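Long-range contacts in tylactone synthase starter module and modules 1 & 2 (PDB 2Z5L), which probably reduces the beta-keto group of a growing polyketide chain, as the first ketoreductase of the tylosin polyketide synthase: residues A250-W256 against L465-R470; A425-G431 against D472-V478. One frame throughout, in Å; residues are numbered along the deposited sequence.

Contact 1: A250-W256 against L465-R470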
loop_
_atom_site.group_PDB
_atom_site.type_symbol
_atom_site.label_atom_id
_atom_site.label_comp_id
_atom_site.label_asym_id
_atom_site.label_seq_id
_atom_site.Cartn_x
_atom_site.Cartn_y
_atom_site.Cartn_z
ATOM N N ALA A 250 -6.005 -18.572 -11.690
ATOM C CA ALA A 250 -7.423 -18.721 -11.367
ATOM C C ALA A 250 -7.578 -19.335 -9.985
ATOM O O ALA A 250 -6.663 -19.981 -9.477
ATOM C CB ALA A 250 -8.122 -19.592 -12.412
ATOM N N ALA A 251 -8.738 -19.111 -9.379
ATOM C CA ALA A 251 -9.045 -19.644 -8.057
ATOM C C ALA A 251 -9.804 -20.952 -8.247
ATOM O O ALA A 251 -9.701 -21.868 -7.433
ATOM C CB ALA A 251 -9.897 -18.655 -7.279
ATOM N N GLY A 252 -10.564 -21.022 -9.334
ATOM C CA GLY A 252 -11.330 -22.212 -9.634
ATOM C C GLY A 252 -12.278 -22.630 -8.529
ATOM O O GLY A 252 -12.952 -21.795 -7.925
ATOM N N ALA A 253 -12.320 -23.931 -8.263
ATOM C CA ALA A 253 -13.191 -24.492 -7.233
ATOM C C ALA A 253 -12.615 -24.299 -5.841
ATOM O O ALA A 253 -13.258 -24.627 -4.845
ATOM C CB ALA A 253 -13.416 -25.980 -7.502
ATOM N N ALA A 254 -11.397 -23.773 -5.773
ATOM C CA ALA A 254 -10.751 -23.557 -4.486
ATOM C C ALA A 254 -11.590 -22.633 -3.614
ATOM O O ALA A 254 -12.100 -21.616 -4.083
ATOM C CB ALA A 254 -9.358 -22.964 -4.693
ATOM N N SER A 255 -11.725 -22.991 -2.342
ATOM C CA SER A 255 -12.493 -22.188 -1.408
ATOM C C SER A 255 -12.025 -22.439 0.012
ATOM O O SER A 255 -11.177 -23.294 0.253
ATOM C CB SER A 255 -13.985 -22.507 -1.529
ATOM O OG SER A 255 -14.743 -21.733 -0.620
ATOM N N TRP A 256 -12.575 -21.691 0.956
ATOM C CA TRP A 256 -12.181 -21.851 2.344
ATOM C C TRP A 256 -13.444 -22.018 3.191
ATOM O O TRP A 256 -14.487 -21.444 2.877
ATOM C CB TRP A 256 -11.379 -20.615 2.786
ATOM C CG TRP A 256 -10.668 -20.777 4.084
ATOM C CD1 TRP A 256 -9.524 -21.476 4.311
ATOM C CD2 TRP A 256 -11.086 -20.265 5.351
ATOM N NE1 TRP A 256 -9.199 -21.435 5.647
ATOM C CE2 TRP A 256 -10.144 -20.697 6.308
ATOM C CE3 TRP A 256 -12.171 -19.481 5.771
ATOM C CZ2 TRP A 256 -10.252 -20.374 7.665
ATOM C CZ3 TRP A 256 -12.280 -19.158 7.114
ATOM C CH2 TRP A 256 -11.323 -19.606 8.049
ATOM N N LEU A 465 -12.847 -16.097 -0.408
ATOM C CA LEU A 465 -12.792 -17.516 -0.096
ATOM C C LEU A 465 -11.981 -18.255 -1.164
ATOM O O LEU A 465 -11.250 -19.208 -0.865
ATOM C CB LEU A 465 -14.209 -18.091 0.005
ATOM C CG LEU A 465 -15.065 -17.437 1.105
ATOM C CD1 LEU A 465 -16.382 -18.187 1.251
ATOM C CD2 LEU A 465 -14.301 -17.450 2.425
ATOM N N GLY A 466 -12.094 -17.796 -2.407
ATOM C CA GLY A 466 -11.353 -18.411 -3.494
ATOM C C GLY A 466 -9.861 -18.157 -3.358
ATOM O O GLY A 466 -9.041 -19.051 -3.539
ATOM N N ALA A 467 -9.512 -16.919 -3.035
ATOM C CA ALA A 467 -8.127 -16.538 -2.868
ATOM C C ALA A 467 -7.544 -17.287 -1.688
ATOM O O ALA A 467 -6.396 -17.737 -1.731
ATOM C CB ALA A 467 -8.017 -15.027 -2.638
ATOM N N MET A 468 -8.335 -17.408 -0.624
ATOM C CA MET A 468 -7.898 -18.106 0.583
ATOM C C MET A 468 -7.681 -19.591 0.303
ATOM O O MET A 468 -6.875 -20.252 0.965
ATOM C CB MET A 468 -8.919 -17.912 1.712
ATOM C CG MET A 468 -8.879 -16.534 2.363
ATOM S SD MET A 468 -10.213 -16.366 3.590
ATOM C CE MET A 468 -9.385 -17.027 5.072
ATOM N N GLY A 469 -8.399 -20.108 -0.686
ATOM C CA GLY A 469 -8.236 -21.504 -1.051
ATOM C C GLY A 469 -6.867 -21.695 -1.691
ATOM O O GLY A 469 -6.121 -22.590 -1.312
ATOM N N ARG A 470 -6.539 -20.840 -2.659
ATOM C CA ARG A 470 -5.261 -20.911 -3.356
ATOM C C ARG A 470 -4.106 -20.663 -2.393
ATOM O O ARG A 470 -2.944 -20.951 -2.702
ATOM C CB ARG A 470 -5.195 -19.860 -4.461
ATOM C CG ARG A 470 -6.164 -20.073 -5.606
ATOM C CD ARG A 470 -5.935 -19.008 -6.656
ATOM N NE ARG A 470 -4.504 -18.835 -6.930
ATOM C CZ ARG A 470 -3.777 -19.654 -7.688
ATOM N NH1 ARG A 470 -4.348 -20.708 -8.260
ATOM N NH2 ARG A 470 -2.481 -19.424 -7.873
#
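Leu465, Met468 and Arg470 meet the loop 250-256, which leads from strand 239-247 to strand 261-265, the first strand of what is probably, as in related ketoreductases, the catalytic, nucleotide-binding Rossmann subdomain. The loop lies across the last turns of helix 457-470 and carries a type II' beta turn from Ala251 to Ala254. Leu465 starts the contact. Its CB lies 3.7 Å from Ser255 OG, and its CD2 lies beside the edge of the indole, near the ring plane, and 4.3 Å from Trp256 CB. Its backbone O, which also accepts the helical bond from Gly469 N, takes a CA-H...O contact from Ser255 CA. One residue on, Gly466 CA points its hydrogen at Ala254 O, 3.3 Å away and nearly straight, with 160° at the hydrogen. Without a side chain here, the loop backbone comes down onto the helix backbone. Met468 follows with the main apolar contact. Its chain is extended through chi2 and bends at the sulfur (chi3 88°), which carries the methyl over one face of the indole. CE sits 3.8 Å from the centroid of the Trp256 six-membered ring, a CH-pi contact. SD stands oblique to the five-membered ring, making a Met-aromatic contact. Phe340 of strand 338-341 touches both side chains. The shortest CA-CA distance, 4.3 Å, is between Gly469 and Ser255. The start of the turn is also held by Asp25, whose carboxylate accepts bonds from Ala251 N and Gly252 N. Arg470 runs back along the start of the turn, its CD 3.5 Å from Ala251 CA. A bend at chi3 (45°) turns the guanidinium to Ala250 O, and NH1 gives that oxygen a weak hydrogen bond of 2.7 Å, poorly aligned.

Contact 2: A425-G431 against D472-V478; sequences ATSVAWG and DVCVTVV
Strands 426-430 and 474-477 are parallel neighbours, and their backbones are joined by a ladder of hydrogen bonds. Ser427 N gives a bond to Val473 O at 2.8 Å, tilted from the carbonyl plane. Val475 N answers to Ser427 O at 3.2 Å, almost in line with the C=O. Ala429 N then binds Val475 O at 2.9 Å, in the carbonyl plane. The last rung, Val477 N to Ala429 O, is weak. The strand directions differ by 25°. The pairing belongs to the parallel sheet of the Rossmann fold, as in other short-chain dehydrogenases/reductases. Strand 386-391 pairs with the other edge of 426-430. Val428, Trp430, Val475 and Val477 point to one face of the sheet, toward helix 457-470. Val428 CG1, anti to the backbone N (chi1 -173°), meets Val477 CG2 at 3.5 Å. The same methyl lies over one face of the Trp430 indole, offset toward its rim. Val428 CG2 meets Val475 CG1 more loosely, the two side chains pointing the same way. Val477 CG1 approaches the indole obliquely, 3.9 Å from Trp430 CZ3. Ala460 and Leu464 of the helix also touch this ring. Ser427, Cys474, Ala429 and Thr476 occupy the other face. There Cys474 SG lies 3.8 Å from Ser427 CB, while Ser427 OG turns to a hydrogen bond with Asp412 of helix 402-419. Thr476 OG1 lies 3.8 Å from Ala429 CB. At the start of the pair, Thr426 CG2 packs against Asp472 O, which takes a hydrogen bond from Arg419.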
loop_
_atom_site.group_PDB
_atom_site.type_symbol
_atom_site.label_atom_id
_atom_site.label_comp_id
_atom_site.label_asym_id
_atom_site.label_seq_id
_atom_site.Cartn_x
_atom_site.Cartn_y
_atom_site.Cartn_z
ATOM N N ALA A 425 -1.096 -15.905 6.570
ATOM C CA ALA A 425 -1.426 -14.528 6.218
ATOM C C ALA A 425 -1.829 -14.415 4.753
ATOM O O ALA A 425 -1.249 -15.069 3.891
ATOM C CB ALA A 425 -0.227 -13.606 6.502
ATOM N N THR A 426 -2.823 -13.574 4.485
ATOM C CA THR A 426 -3.324 -13.336 3.131
ATOM C C THR A 426 -3.723 -11.851 3.066
ATOM O O THR A 426 -4.410 -11.353 3.960
ATOM C CB THR A 426 -4.579 -14.194 2.836
ATOM O OG1 THR A 426 -4.334 -15.557 3.199
ATOM C CG2 THR A 426 -4.931 -14.128 1.366
ATOM N N SER A 427 -3.302 -11.148 2.016
ATOM C CA SER A 427 -3.625 -9.726 1.867
ATOM C C SER A 427 -4.271 -9.460 0.515
ATOM O O SER A 427 -3.651 -9.671 -0.530
ATOM C CB SER A 427 -2.357 -8.870 2.013
ATOM O OG SER A 427 -2.652 -7.485 1.940
ATOM N N VAL A 428 -5.519 -8.999 0.530
ATOM C CA VAL A 428 -6.240 -8.729 -0.711
ATOM C C VAL A 428 -6.440 -7.234 -0.943
ATOM O O VAL A 428 -7.027 -6.546 -0.115
ATOM C CB VAL A 428 -7.622 -9.416 -0.715
ATOM C CG1 VAL A 428 -8.264 -9.264 -2.079
ATOM C CG2 VAL A 428 -7.481 -10.889 -0.355
ATOM N N ALA A 429 -5.946 -6.749 -2.077
ATOM C CA ALA A 429 -6.068 -5.343 -2.446
ATOM C C ALA A 429 -7.385 -5.159 -3.201
ATOM O O ALA A 429 -7.440 -5.267 -4.428
ATOM C CB ALA A 429 -4.884 -4.919 -3.322
ATOM N N TRP A 430 -8.445 -4.869 -2.455
ATOM C CA TRP A 430 -9.770 -4.717 -3.030
ATOM C C TRP A 430 -9.944 -3.506 -3.922
ATOM O O TRP A 430 -9.178 -2.542 -3.862
ATOM C CB TRP A 430 -10.823 -4.682 -1.916
ATOM C CG TRP A 430 -10.874 -5.945 -1.114
ATOM C CD1 TRP A 430 -10.252 -6.186 0.084
ATOM C CD2 TRP A 430 -11.495 -7.181 -1.495
ATOM N NE1 TRP A 430 -10.439 -7.492 0.458
ATOM C CE2 TRP A 430 -11.188 -8.128 -0.492
ATOM C CE3 TRP A 430 -12.260 -7.584 -2.593
ATOM C CZ2 TRP A 430 -11.629 -9.448 -0.546
ATOM C CZ3 TRP A 430 -12.706 -8.914 -2.651
ATOM C CH2 TRP A 430 -12.379 -9.827 -1.637
ATOM N N GLY A 431 -10.963 -3.590 -4.765
ATOM C CA GLY A 431 -11.311 -2.507 -5.660
ATOM C C GLY A 431 -12.550 -1.924 -5.019
ATOM O O GLY A 431 -12.730 -2.078 -3.809
ATOM N N ASP A 472 -3.233 -17.632 -1.312
ATOM C CA ASP A 472 -2.495 -16.479 -1.802
ATOM C C ASP A 472 -1.834 -15.699 -0.669
ATOM O O ASP A 472 -2.252 -15.781 0.490
ATOM C CB ASP A 472 -3.421 -15.511 -2.551
ATOM C CG ASP A 472 -4.041 -16.114 -3.786
ATOM O OD1 ASP A 472 -3.299 -16.606 -4.667
ATOM O OD2 ASP A 472 -5.284 -16.073 -3.886
ATOM N N VAL A 473 -0.793 -14.948 -1.025
ATOM C CA VAL A 473 -0.081 -14.093 -0.084
ATOM C C VAL A 473 -0.623 -12.690 -0.355
ATOM O O VAL A 473 -1.142 -12.031 0.544
ATOM C CB VAL A 473 1.449 -14.145 -0.317
ATOM C CG1 VAL A 473 2.145 -13.061 0.501
ATOM C CG2 VAL A 473 1.984 -15.524 0.102
ATOM N N CYS A 474 -0.514 -12.239 -1.599
ATOM C CA CYS A 474 -1.051 -10.938 -1.976
ATOM C C CYS A 474 -1.669 -11.079 -3.345
ATOM O O CYS A 474 -1.094 -11.693 -4.244
ATOM C CB CYS A 474 0.029 -9.844 -2.022
ATOM S SG CYS A 474 0.523 -9.189 -0.411
ATOM N N VAL A 475 -2.856 -10.523 -3.494
ATOM C CA VAL A 475 -3.544 -10.577 -4.759
ATOM C C VAL A 475 -4.444 -9.373 -4.823
ATOM O O VAL A 475 -4.897 -8.880 -3.789
ATOM C CB VAL A 475 -4.386 -11.874 -4.889
ATOM C CG1 VAL A 475 -5.444 -11.931 -3.790
ATOM C CG2 VAL A 475 -5.032 -11.942 -6.265
ATOM N N THR A 476 -4.668 -8.882 -6.038
ATOM C CA THR A 476 -5.531 -7.739 -6.259
ATOM C C THR A 476 -6.809 -8.277 -6.871
ATOM O O THR A 476 -6.793 -8.883 -7.947
ATOM C CB THR A 476 -4.918 -6.714 -7.259
ATOM O OG1 THR A 476 -3.709 -6.168 -6.722
ATOM C CG2 THR A 476 -5.894 -5.577 -7.520
ATOM N N VAL A 477 -7.918 -8.079 -6.177
ATOM C CA VAL A 477 -9.202 -8.527 -6.687
ATOM C C VAL A 477 -9.972 -7.275 -7.042
ATOM O O VAL A 477 -10.513 -6.608 -6.161
ATOM C CB VAL A 477 -9.989 -9.321 -5.623
ATOM C CG1 VAL A 477 -11.342 -9.724 -6.182
ATOM C CG2 VAL A 477 -9.203 -10.554 -5.198
ATOM N N VAL A 478 -10.010 -6.938 -8.324
ATOM C CA VAL A 478 -10.729 -5.742 -8.752
ATOM C C VAL A 478 -11.459 -5.937 -10.069
ATOM O O VAL A 478 -11.001 -6.662 -10.947
ATOM C CB VAL A 478 -9.778 -4.538 -8.958
ATOM C CG1 VAL A 478 -10.596 -3.277 -9.180
ATOM C CG2 VAL A 478 -8.845 -4.379 -7.778
#

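How the contacts relate
Following the chain from the N terminus, the loop 250-256 comes first, then strand 426-430, then helix segment 465-470, and finally 472-478. The two contacts therefore cross rather than nest. Contact 1 closes a long loop of 208 residues, which holds strands 261-265 to 426-430, most of the C-terminal Rossmann sheet. Contact 2 closes a shorter one of 40 residues, which holds helices 442-450 and 457-470. The second segments are separated by one residue, helix leading into strand, and Ala467 O probably accepts a hydrogen bond from Asp472 N at 3.2 Å. Helix 457-470 thus lies between the loop that enters the fold and the sheet face carrying Val475 and Val477.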